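Local structure of soluble lytic transglycosylase B3 (Pseudomonas aeruginosa, 5ANZ) at residues A396-Q399 / A405-Y408; E367-L372 / H377-V382; L267-I272 / N389-I394; P95-L100 / G351-E356. The protein probably cleaves peptidoglycan as a lytic transglycosylase, serving turnover of the bacterial cell wall, and binds a calcium ion. All coordinates share one frame; numbering follows the deposited sequence.

How the contacts relate
Following the chain from the N terminus, contact 4 opens first, at 95-100 on helix 96-103, and closes 251 residues later at 351-356. Contact 3 opens within that span, at 267-272, but closes beyond it, at 389-394, so the two cross. Both are long-range ties: contact 4 joins the early helical part to the linker before helix 362-374, and contact 3 joins a loop of the transglycosylase region to helix 388-401. Contact 2 (367-372 with 377-382) is a short closure nested inside contact 3. Contact 1 (396-399 with 405-408) follows all of them in series. Contacts 1, 2 and 3 touch one another around helix 388-401, whereas contact 4 stands apart.

Contact 1: A396-Q399 / A405-Y408; sequences ACQQ and ADGY
Gln398 reaches from its helix into the loop at Ala405 to Tyr408, lying across Asp406 at about a right angle. Its CB comes 4.1 Å from Ala405 CA, and CG then leaves anti to the carbonyl carbon (chi1 -69°), starting an extended chain that carries the amide to the loop backbone. There OE1 accepts from Gly407 N at 2.9 Å, in the carbonyl plane and on a lone pair. The other tip atom, NE2, donates to Asp406 OD1 at 2.9 Å, with the carboxylate plane turned 47° from that of the amide. By using both its C=O and its N-H, the amide joins helix 388-401 to the loop before helix 411-417, all within the putative peptidoglycan-binding domain. The loop makes an Asx turn here: Asp406 OD1 also takes Tyr408 N, so its two donors grip it from opposite faces of the carboxylate plane. Asp406 OD2 accepts from His309 N. A water bridges Gln398 NE2 and the carbonyl oxygen of Tyr408, accepting from the first and donating to the second. The aliphatic part of the exposed Gln399 touches Ala405, with Gln399 CG 3.7 Å from Ala405 CB.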
loop_
_atom_site.group_PDB
_atom_site.type_symbol
_atom_site.label_atom_id
_atom_site.label_comp_id
_atom_site.label_asym_id
_atom_site.label_seq_id
_atom_site.Cartn_x
_atom_site.Cartn_y
_atom_site.Cartn_z
ATOM N N ALA A 396 18.076 5.356 19.699
ATOM C CA ALA A 396 18.903 5.969 20.742
ATOM C C ALA A 396 18.647 5.286 22.086
ATOM O O ALA A 396 19.566 5.061 22.880
ATOM C CB ALA A 396 18.627 7.459 20.851
ATOM N N CYS A 397 17.381 4.945 22.325
ATOM C CA CYS A 397 17.010 4.299 23.570
ATOM C C CYS A 397 17.553 2.873 23.628
ATOM O O CYS A 397 18.055 2.429 24.669
ATOM C CB CYS A 397 15.492 4.305 23.732
ATOM S SG CYS A 397 14.942 3.780 25.359
ATOM N N GLN A 398 17.465 2.159 22.509
ATOM C CA GLN A 398 17.996 0.800 22.446
ATOM C C GLN A 398 19.496 0.804 22.747
ATOM O O GLN A 398 19.992 -0.022 23.517
ATOM C CB GLN A 398 17.706 0.173 21.078
ATOM C CG GLN A 398 16.228 -0.105 20.861
ATOM C CD GLN A 398 15.912 -0.547 19.443
ATOM O OE1 GLN A 398 16.383 0.049 18.473
ATOM N NE2 GLN A 398 15.101 -1.596 19.317
ATOM N N GLN A 399 20.212 1.756 22.157
ATOM C CA GLN A 399 21.646 1.881 22.394
ATOM C C GLN A 399 21.940 2.195 23.861
ATOM O O GLN A 399 22.918 1.702 24.421
ATOM C CB GLN A 399 22.240 2.951 21.472
ATOM C CG GLN A 399 22.316 2.495 20.018
ATOM C CD GLN A 399 22.470 3.638 19.030
ATOM O OE1 GLN A 399 21.908 4.717 19.214
ATOM N NE2 GLN A 399 23.230 3.398 17.966
ATOM N N ALA A 405 20.241 -1.708 17.766
ATOM C CA ALA A 405 19.469 -0.511 17.442
ATOM C C ALA A 405 18.702 -0.652 16.130
ATOM O O ALA A 405 19.024 0.011 15.143
ATOM C CB ALA A 405 20.398 0.702 17.385
ATOM N N ASP A 406 17.684 -1.511 16.112
ATOM C CA ASP A 406 16.961 -1.765 14.869
ATOM C C ASP A 406 15.761 -0.828 14.674
ATOM O O ASP A 406 15.120 -0.843 13.621
ATOM C CB ASP A 406 16.507 -3.234 14.793
ATOM C CG ASP A 406 15.609 -3.650 15.958
ATOM O OD1 ASP A 406 15.112 -2.772 16.701
ATOM O OD2 ASP A 406 15.387 -4.877 16.119
ATOM N N GLY A 407 15.462 -0.015 15.680
ATOM C CA GLY A 407 14.349 0.914 15.579
ATOM C C GLY A 407 12.990 0.249 15.614
ATOM O O GLY A 407 11.972 0.889 15.359
ATOM N N TYR A 408 12.970 -1.039 15.936
ATOM C CA TYR A 408 11.723 -1.793 16.000
ATOM C C TYR A 408 11.278 -1.954 17.452
ATOM O O TYR A 408 11.908 -2.679 18.221
ATOM C CB TYR A 408 11.901 -3.160 15.330
ATOM C CG TYR A 408 10.637 -3.980 15.266
ATOM C CD1 TYR A 408 9.661 -3.709 14.315
ATOM C CD2 TYR A 408 10.424 -5.031 16.149
ATOM C CE1 TYR A 408 8.503 -4.457 14.252
ATOM C CE2 TYR A 408 9.269 -5.784 16.095
ATOM C CZ TYR A 408 8.313 -5.493 15.142
ATOM O OH TYR A 408 7.160 -6.235 15.078
HETATM O O HOH W 1 12.687 -2.924 20.886
#

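Contact 2: E367-L372 / H377-V382; sequences ELQRQL and HDPGAV
Gln369 sets out with CG anti to its carbonyl carbon (chi1 -77°) and stays extended, which carries its amide up to the backbone at Ala381 and Val382. Val382 has CG1 anti to its backbone N (chi1 177°), and this methyl meets Arg370 CG at 3.8 Å as the two side chains cross at about a right angle. The Gln369 amide links the loop to both helices: OE1 accepts from Gly384 N and NE2 donates to Asp383 OD1, just past the segment, while NE2 also donates to Thr390 OG1 on helix 388-401. Its OE1 lies 3.6 Å from Val382 CA. Earlier in the loop, Pro379 CG is 3.3 Å from the carbonyl oxygen of Gln369. Helix 362-374 and the loop leading to helix 388-401 lie within the putative peptidoglycan-binding domain. At the start of 377-382, His377 N donates to the carbonyl oxygen of Leu372 at 2.9 Å. The imidazole NE2 of His377 is hydrogen-bonded to Glu400 OE1. Leu372 CB sits 3.4 Å from the carbonyl oxygen of His377, and its CD1 packs loosely on Pro379. In the loop itself Asp378 OD1 accepts from Gly380 N, closing an Asx turn.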
loop_
_atom_site.group_PDB
_atom_site.type_symbol
_atom_site.label_atom_id
_atom_site.label_comp_id
_atom_site.label_asym_id
_atom_site.label_seq_id
_atom_site.Cartn_x
_atom_site.Cartn_y
_atom_site.Cartn_z
ATOM N N GLU A 367 2.046 5.548 24.306
ATOM C CA GLU A 367 2.762 5.462 25.569
ATOM C C GLU A 367 4.263 5.404 25.306
ATOM O O GLU A 367 5.042 6.044 26.016
ATOM C CB GLU A 367 2.324 4.241 26.378
ATOM C CG GLU A 367 2.824 4.258 27.818
ATOM C CD GLU A 367 2.486 2.990 28.580
ATOM O OE1 GLU A 367 1.784 2.116 28.024
ATOM O OE2 GLU A 367 2.932 2.867 29.742
ATOM N N LEU A 368 4.658 4.635 24.290
ATOM C CA LEU A 368 6.071 4.499 23.943
ATOM C C LEU A 368 6.680 5.845 23.610
ATOM O O LEU A 368 7.791 6.166 24.054
ATOM C CB LEU A 368 6.252 3.547 22.757
ATOM C CG LEU A 368 7.676 3.534 22.182
ATOM C CD1 LEU A 368 8.645 3.006 23.216
ATOM C CD2 LEU A 368 7.739 2.717 20.901
ATOM N N GLN A 369 5.962 6.628 22.813
ATOM C CA GLN A 369 6.464 7.936 22.402
ATOM C C GLN A 369 6.601 8.863 23.601
ATOM O O GLN A 369 7.572 9.626 23.696
ATOM C CB GLN A 369 5.552 8.555 21.343
ATOM C CG GLN A 369 5.744 7.944 19.950
ATOM C CD GLN A 369 4.673 8.361 18.963
ATOM O OE1 GLN A 369 3.527 8.599 19.338
ATOM N NE2 GLN A 369 5.044 8.450 17.688
ATOM N N ARG A 370 5.640 8.791 24.524
ATOM C CA ARG A 370 5.688 9.634 25.719
ATOM C C ARG A 370 6.833 9.211 26.649
ATOM O O ARG A 370 7.494 10.058 27.269
ATOM C CB ARG A 370 4.344 9.599 26.455
ATOM C CG ARG A 370 3.218 10.302 25.713
ATOM C CD ARG A 370 1.928 10.280 26.523
ATOM N NE ARG A 370 0.844 11.008 25.870
ATOM C CZ ARG A 370 -0.444 10.719 26.021
ATOM N NH1 ARG A 370 -0.812 9.715 26.808
ATOM N NH2 ARG A 370 -1.367 11.433 25.394
ATOM N N GLN A 371 7.081 7.908 26.734
ATOM C CA GLN A 371 8.147 7.394 27.596
ATOM C C GLN A 371 9.521 7.730 27.029
ATOM O O GLN A 371 10.453 8.037 27.780
ATOM C CB GLN A 371 8.012 5.879 27.783
ATOM C CG GLN A 371 6.968 5.473 28.815
ATOM C CD GLN A 371 7.464 5.676 30.228
ATOM O OE1 GLN A 371 7.988 4.753 30.852
ATOM N NE2 GLN A 371 7.318 6.895 30.737
ATOM N N LEU A 372 9.642 7.676 25.705
ATOM C CA LEU A 372 10.895 8.037 25.046
ATOM C C LEU A 372 11.222 9.501 25.318
ATOM O O LEU A 372 12.352 9.840 25.700
ATOM C CB LEU A 372 10.809 7.782 23.535
ATOM C CG LEU A 372 10.806 6.324 23.077
ATOM C CD1 LEU A 372 10.295 6.212 21.653
ATOM C CD2 LEU A 372 12.209 5.724 23.206
ATOM N N HIS A 377 14.785 11.065 24.763
ATOM C CA HIS A 377 14.912 10.630 23.375
ATOM C C HIS A 377 13.683 11.097 22.621
ATOM O O HIS A 377 12.687 10.384 22.548
ATOM C CB HIS A 377 15.079 9.113 23.280
ATOM C CG HIS A 377 16.255 8.597 24.045
ATOM N ND1 HIS A 377 17.555 8.937 23.722
ATOM C CD2 HIS A 377 16.335 7.801 25.133
ATOM C CE1 HIS A 377 18.380 8.353 24.568
ATOM N NE2 HIS A 377 17.669 7.658 25.438
ATOM N N ASP A 378 13.754 12.306 22.077
ATOM C CA ASP A 378 12.589 12.938 21.475
ATOM C C ASP A 378 12.147 12.218 20.208
ATOM O O ASP A 378 12.922 12.099 19.263
ATOM C CB ASP A 378 12.884 14.405 21.167
ATOM C CG ASP A 378 11.818 15.046 20.304
ATOM O OD1 ASP A 378 10.626 14.708 20.468
ATOM O OD2 ASP A 378 12.177 15.888 19.456
ATOM N N PRO A 379 10.896 11.729 20.189
ATOM C CA PRO A 379 10.367 11.021 19.019
ATOM C C PRO A 379 9.605 11.933 18.063
ATOM O O PRO A 379 9.001 11.448 17.108
ATOM C CB PRO A 379 9.417 10.001 19.645
ATOM C CG PRO A 379 8.855 10.739 20.815
ATOM C CD PRO A 379 9.987 11.617 21.344
ATOM N N GLY A 380 9.635 13.235 18.323
ATOM C CA GLY A 380 8.824 14.173 17.570
ATOM C C GLY A 380 7.456 14.285 18.215
ATOM O O GLY A 380 7.342 14.286 19.439
ATOM N N ALA A 381 6.411 14.364 17.399
ATOM C CA ALA A 381 5.057 14.498 17.928
ATOM C C ALA A 381 4.532 13.170 18.472
ATOM O O ALA A 381 4.889 12.101 17.985
ATOM C CB ALA A 381 4.122 15.039 16.857
ATOM N N VAL A 382 3.682 13.254 19.491
ATOM C CA VAL A 382 3.052 12.076 20.075
ATOM C C VAL A 382 1.748 11.750 19.354
ATOM O O VAL A 382 0.675 12.154 19.791
ATOM C CB VAL A 382 2.764 12.277 21.580
ATOM C CG1 VAL A 382 2.041 11.067 22.149
ATOM C CG2 VAL A 382 4.059 12.534 22.339
#

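Contact 3: L267-I272 / N389-I394; sequences LAELTI and NTRKAI
Glu269 and Arg391 form a two-pronged, side-on salt bridge on the protein surface. Arg391 NE donates to Glu269 OE2 at a short 2.6 Å, and NH2 donates to OE1 of the same carboxylate at 3.0 Å. Both oxygens are approached on their syn sides, OE1 on its syn lone pair and OE2 a little out of the carboxylate plane. Since carboxylate and guanidinium lie nearly coplanar, 27° apart, the acid meets the edge of the arginine, and the paired bonds fix the rotation of both flat groups. The two side chains come from opposite directions and each is bent to meet the other: Glu269 folds at chi2 (-74°), while Arg391 folds at chi3 (-63°).

Further out, Arg395, one helical turn on from Arg391, adds a second salt bridge from NH1 to Glu269 OE2, so two arginines probably stabilise the charged carboxylate. Arg395 NH2 is hydrogen-bonded to the carbonyl oxygen of Ala268, the centre of an inverse gamma turn. A type I turn from Glu269 to Ile272 shapes the loop beyond, where the single hydroxyl proton of Ser302 can serve the carbonyl oxygen of Leu270 or of Ile272, or be shared.

The loop leads into strand 274-275, at one edge of the five-stranded antiparallel sheet of the transglycosylase region. On the Arg391 side, helix 388-401 packs through Ala393 on Leu372 and through Ile394 on Leu368 and Leu372 of helix 362-374.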
loop_
_atom_site.group_PDB
_atom_site.type_symbol
_atom_site.label_atom_id
_atom_site.label_comp_id
_atom_site.label_asym_id
_atom_site.label_seq_id
_atom_site.Cartn_x
_atom_site.Cartn_y
_atom_site.Cartn_z
ATOM N N LEU A 267 21.100 1.128 9.793
ATOM C CA LEU A 267 21.042 1.262 8.333
ATOM C C LEU A 267 19.706 0.844 7.716
ATOM O O LEU A 267 19.489 1.019 6.516
ATOM C CB LEU A 267 22.164 0.441 7.684
ATOM C CG LEU A 267 23.590 1.008 7.648
ATOM C CD1 LEU A 267 23.591 2.532 7.715
ATOM C CD2 LEU A 267 24.472 0.411 8.723
ATOM N N ALA A 268 18.814 0.294 8.530
ATOM C CA ALA A 268 17.536 -0.202 8.035
ATOM C C ALA A 268 16.500 0.912 7.930
ATOM O O ALA A 268 15.646 1.066 8.801
ATOM C CB ALA A 268 17.032 -1.322 8.934
ATOM N N GLU A 269 16.593 1.693 6.860
ATOM C CA GLU A 269 15.715 2.829 6.610
ATOM C C GLU A 269 15.563 3.003 5.115
ATOM O O GLU A 269 16.559 2.981 4.392
ATOM C CB GLU A 269 16.281 4.126 7.219
ATOM C CG GLU A 269 16.132 4.266 8.717
ATOM C CD GLU A 269 14.708 4.584 9.143
ATOM O OE1 GLU A 269 13.959 5.202 8.353
ATOM O OE2 GLU A 269 14.341 4.213 10.275
ATOM N N LEU A 270 14.336 3.194 4.638
ATOM C CA LEU A 270 14.118 3.288 3.199
ATOM C C LEU A 270 14.807 4.507 2.591
ATOM O O LEU A 270 15.097 4.524 1.392
ATOM C CB LEU A 270 12.616 3.318 2.874
ATOM C CG LEU A 270 11.896 1.961 2.883
ATOM C CD1 LEU A 270 12.738 0.908 2.181
ATOM C CD2 LEU A 270 11.555 1.514 4.297
ATOM N N THR A 271 15.081 5.515 3.417
ATOM C CA THR A 271 15.787 6.717 2.979
ATOM C C THR A 271 17.292 6.497 2.866
ATOM O O THR A 271 18.017 7.352 2.346
ATOM C CB THR A 271 15.561 7.885 3.944
ATOM O OG1 THR A 271 15.947 7.478 5.264
ATOM C CG2 THR A 271 14.103 8.304 3.940
ATOM N N ILE A 272 17.764 5.371 3.391
ATOM C CA ILE A 272 19.169 5.006 3.251
ATOM C C ILE A 272 19.272 4.025 2.089
ATOM O O ILE A 272 18.700 2.933 2.130
ATOM C CB ILE A 272 19.750 4.383 4.538
ATOM C CG1 ILE A 272 19.705 5.389 5.694
ATOM C CG2 ILE A 272 21.185 3.907 4.305
ATOM C CD1 ILE A 272 20.349 4.888 6.973
ATOM N N ASN A 389 11.067 9.710 12.766
ATOM C CA ASN A 389 11.470 10.406 13.983
ATOM C C ASN A 389 11.405 9.494 15.198
ATOM O O ASN A 389 12.293 9.501 16.047
ATOM C CB ASN A 389 10.594 11.637 14.216
ATOM C CG ASN A 389 10.723 12.661 13.111
ATOM O OD1 ASN A 389 11.774 12.786 12.481
ATOM N ND2 ASN A 389 9.650 13.407 12.869
ATOM N N THR A 390 10.340 8.711 15.286
ATOM C CA THR A 390 10.196 7.804 16.411
ATOM C C THR A 390 11.240 6.691 16.345
ATOM O O THR A 390 11.780 6.285 17.367
ATOM C CB THR A 390 8.785 7.201 16.465
ATOM O OG1 THR A 390 7.829 8.260 16.608
ATOM C CG2 THR A 390 8.665 6.266 17.644
ATOM N N ARG A 391 11.541 6.208 15.146
ATOM C CA ARG A 391 12.532 5.153 15.008
ATOM C C ARG A 391 13.899 5.659 15.461
ATOM O O ARG A 391 14.679 4.929 16.073
ATOM C CB ARG A 391 12.586 4.638 13.560
ATOM C CG ARG A 391 11.369 3.799 13.186
ATOM C CD ARG A 391 11.571 3.040 11.884
ATOM N NE ARG A 391 11.756 3.946 10.755
ATOM C CZ ARG A 391 10.763 4.429 10.015
ATOM N NH1 ARG A 391 9.505 4.093 10.280
ATOM N NH2 ARG A 391 11.031 5.249 9.006
ATOM N N LYS A 392 14.169 6.924 15.175
ATOM C CA LYS A 392 15.406 7.558 15.605
ATOM C C LYS A 392 15.511 7.527 17.130
ATOM O O LYS A 392 16.549 7.171 17.702
ATOM C CB LYS A 392 15.460 8.996 15.086
ATOM C CG LYS A 392 16.841 9.602 15.034
ATOM C CD LYS A 392 16.802 10.964 14.357
ATOM C CE LYS A 392 18.194 11.561 14.246
ATOM N NZ LYS A 392 19.096 10.706 13.422
ATOM N N ALA A 393 14.414 7.897 17.782
ATOM C CA ALA A 393 14.349 7.930 19.233
ATOM C C ALA A 393 14.460 6.529 19.796
ATOM O O ALA A 393 15.119 6.300 20.806
ATOM C CB ALA A 393 13.058 8.574 19.683
ATOM N N ILE A 394 13.787 5.588 19.144
ATOM C CA ILE A 394 13.849 4.206 19.573
ATOM C C ILE A 394 15.289 3.701 19.516
ATOM O O ILE A 394 15.767 3.096 20.473
ATOM C CB ILE A 394 12.927 3.319 18.717
ATOM C CG1 ILE A 394 11.473 3.675 19.006
ATOM C CG2 ILE A 394 13.174 1.845 19.001
ATOM C CD1 ILE A 394 10.504 3.045 18.037
#

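Contact 4: P95-L100 / G351-E356; sequences PVWKYL and GAWPLE
Trp353 lies against helix 96-103 with one face of its indole over Trp97, and these two residues bury most of the surface in the contact. The meeting point is the CB of Trp97: it stands 3.5 Å from the centroid of the five-membered ring of Trp353 and 11° off the ring normal, a CH-pi contact over the face. The helix backbone brings this CB over the ring, and the first torsion of Trp97 (chi1 77°), with CG between the backbone N and the carbonyl carbon, swings the indole away, so that the methylene group is what presses on Trp353. The two indoles meet obliquely. The centroids of the five-membered rings of Trp97 and Trp353 are 5.6 Å apart and their planes make 38°. One face of the Trp97 ring is covered by Lys98 CG, its neighbour along the helix.

Leu100 comes next, one turn along the helix from Trp97. It crosses the indole at about a right angle, and its CD1 approaches Trp353 CZ2 to 3.6 Å. Val96 contributes CG1, 4.1 Å from Trp353 CH2, so the six-membered part of the indole is met by two branched side chains. The whole contact is apolar.

Pro95 is the N-cap residue of helix 96-103, and Leu100 also touches Ala335 on helix 330-343. Trp353 also packs on Pro306, Ala307 and Pro312 in the loop joining strands 300-304 and 313-316. The loop before helix 362-374 thus touches helix 96-103 through Trp353, and strand 254-258 through the hydrogen bond of Gly351 N to Glu256 OE2.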
loop_
_atom_site.group_PDB
_atom_site.type_symbol
_atom_site.label_atom_id
_atom_site.label_comp_id
_atom_site.label_asym_id
_atom_site.label_seq_id
_atom_site.Cartn_x
_atom_site.Cartn_y
_atom_site.Cartn_z
ATOM N N PRO A 95 0.708 -8.947 13.766
ATOM C CA PRO A 95 2.135 -8.915 13.428
ATOM C C PRO A 95 2.329 -9.128 11.928
ATOM O O PRO A 95 1.431 -9.680 11.268
ATOM C CB PRO A 95 2.723 -10.069 14.249
ATOM C CG PRO A 95 1.567 -10.973 14.525
ATOM C CD PRO A 95 0.362 -10.082 14.636
ATOM N N VAL A 96 3.461 -8.677 11.392
ATOM C CA VAL A 96 3.680 -8.726 9.954
ATOM C C VAL A 96 3.584 -10.150 9.431
ATOM O O VAL A 96 3.035 -10.377 8.359
ATOM C CB VAL A 96 5.048 -8.135 9.551
ATOM C CG1 VAL A 96 5.300 -8.352 8.058
ATOM C CG2 VAL A 96 5.104 -6.657 9.889
ATOM N N TRP A 97 4.100 -11.112 10.193
ATOM C CA TRP A 97 4.140 -12.483 9.692
ATOM C C TRP A 97 2.717 -13.009 9.474
ATOM O O TRP A 97 2.488 -13.816 8.572
ATOM C CB TRP A 97 4.933 -13.398 10.637
ATOM C CG TRP A 97 4.214 -13.831 11.874
ATOM C CD1 TRP A 97 4.345 -13.307 13.126
ATOM C CD2 TRP A 97 3.271 -14.904 11.984
ATOM N NE1 TRP A 97 3.533 -13.978 14.007
ATOM C CE2 TRP A 97 2.863 -14.963 13.331
ATOM C CE3 TRP A 97 2.728 -15.815 11.073
ATOM C CZ2 TRP A 97 1.938 -15.892 13.787
ATOM C CZ3 TRP A 97 1.807 -16.741 11.529
ATOM C CH2 TRP A 97 1.423 -16.772 12.875
ATOM N N LYS A 98 1.762 -12.537 10.277
ATOM C CA LYS A 98 0.371 -12.973 10.115
ATOM C C LYS A 98 -0.270 -12.262 8.934
ATOM O O LYS A 98 -1.027 -12.867 8.170
ATOM C CB LYS A 98 -0.446 -12.745 11.392
ATOM C CG LYS A 98 -0.418 -13.953 12.336
ATOM C CD LYS A 98 -1.140 -13.698 13.653
ATOM C CE LYS A 98 -1.121 -14.944 14.542
ATOM N NZ LYS A 98 -1.685 -14.700 15.905
ATOM N N TYR A 99 0.044 -10.982 8.772
ATOM C CA TYR A 99 -0.396 -10.269 7.580
ATOM C C TYR A 99 0.070 -10.975 6.312
ATOM O O TYR A 99 -0.715 -11.216 5.390
ATOM C CB TYR A 99 0.124 -8.841 7.594
ATOM C CG TYR A 99 -0.186 -8.074 6.332
ATOM C CD1 TYR A 99 -1.456 -7.560 6.103
ATOM C CD2 TYR A 99 0.793 -7.850 5.366
ATOM C CE1 TYR A 99 -1.743 -6.849 4.953
ATOM C CE2 TYR A 99 0.514 -7.133 4.214
ATOM C CZ TYR A 99 -0.752 -6.636 4.014
ATOM O OH TYR A 99 -1.041 -5.931 2.866
ATOM N N LEU A 100 1.355 -11.317 6.279
ATOM C CA LEU A 100 1.933 -11.977 5.121
ATOM C C LEU A 100 1.343 -13.366 4.920
ATOM O O LEU A 100 1.161 -13.803 3.785
ATOM C CB LEU A 100 3.457 -12.081 5.258
ATOM C CG LEU A 100 4.200 -10.760 5.078
ATOM C CD1 LEU A 100 5.679 -10.922 5.422
ATOM C CD2 LEU A 100 4.018 -10.274 3.644
ATOM N N GLY A 351 14.561 -16.935 6.822
ATOM C CA GLY A 351 14.777 -16.550 8.203
ATOM C C GLY A 351 13.494 -16.686 9.001
ATOM O O GLY A 351 12.422 -16.311 8.538
ATOM N N ALA A 352 13.600 -17.212 10.211
ATOM C CA ALA A 352 12.416 -17.428 11.033
ATOM C C ALA A 352 11.871 -16.123 11.596
ATOM O O ALA A 352 12.619 -15.180 11.841
ATOM C CB ALA A 352 12.727 -18.413 12.172
ATOM N N TRP A 353 10.556 -16.069 11.777
ATOM C CA TRP A 353 9.929 -14.937 12.444
ATOM C C TRP A 353 10.037 -15.090 13.961
ATOM O O TRP A 353 9.911 -16.198 14.486
ATOM C CB TRP A 353 8.460 -14.810 12.046
ATOM C CG TRP A 353 8.254 -14.469 10.609
ATOM C CD1 TRP A 353 7.934 -15.327 9.598
ATOM C CD2 TRP A 353 8.363 -13.173 10.019
ATOM N NE1 TRP A 353 7.829 -14.641 8.414
ATOM C CE2 TRP A 353 8.087 -13.316 8.642
ATOM C CE3 TRP A 353 8.658 -11.901 10.521
ATOM C CZ2 TRP A 353 8.109 -12.235 7.759
ATOM C CZ3 TRP A 353 8.682 -10.827 9.644
ATOM C CH2 TRP A 353 8.406 -11.003 8.278
ATOM N N PRO A 354 10.261 -13.977 14.666
ATOM C CA PRO A 354 10.318 -14.037 16.131
ATOM C C PRO A 354 8.997 -14.529 16.728
ATOM O O PRO A 354 7.937 -14.035 16.352
ATOM C CB PRO A 354 10.589 -12.585 16.533
ATOM C CG PRO A 354 11.185 -11.950 15.316
ATOM C CD PRO A 354 10.508 -12.616 14.161
ATOM N N LEU A 355 9.067 -15.492 17.643
ATOM C CA LEU A 355 7.866 -16.023 18.284
ATOM C C LEU A 355 7.155 -14.958 19.103
ATOM O O LEU A 355 5.927 -14.932 19.170
ATOM C CB LEU A 355 8.209 -17.209 19.183
ATOM C CG LEU A 355 8.860 -18.411 18.502
ATOM C CD1 LEU A 355 8.683 -19.653 19.363
ATOM C CD2 LEU A 355 8.284 -18.618 17.109
ATOM N N GLU A 356 7.942 -14.077 19.710
ATOM C CA GLU A 356 7.433 -13.075 20.640
ATOM C C GLU A 356 6.927 -11.814 19.960
ATOM O O GLU A 356 6.811 -10.766 20.595
ATOM C CB GLU A 356 8.524 -12.684 21.631
ATOM C CG GLU A 356 9.043 -13.813 22.478
ATOM C CD GLU A 356 10.236 -13.385 23.308
ATOM O OE1 GLU A 356 11.316 -13.170 22.715
ATOM O OE2 GLU A 356 10.089 -13.251 24.538
#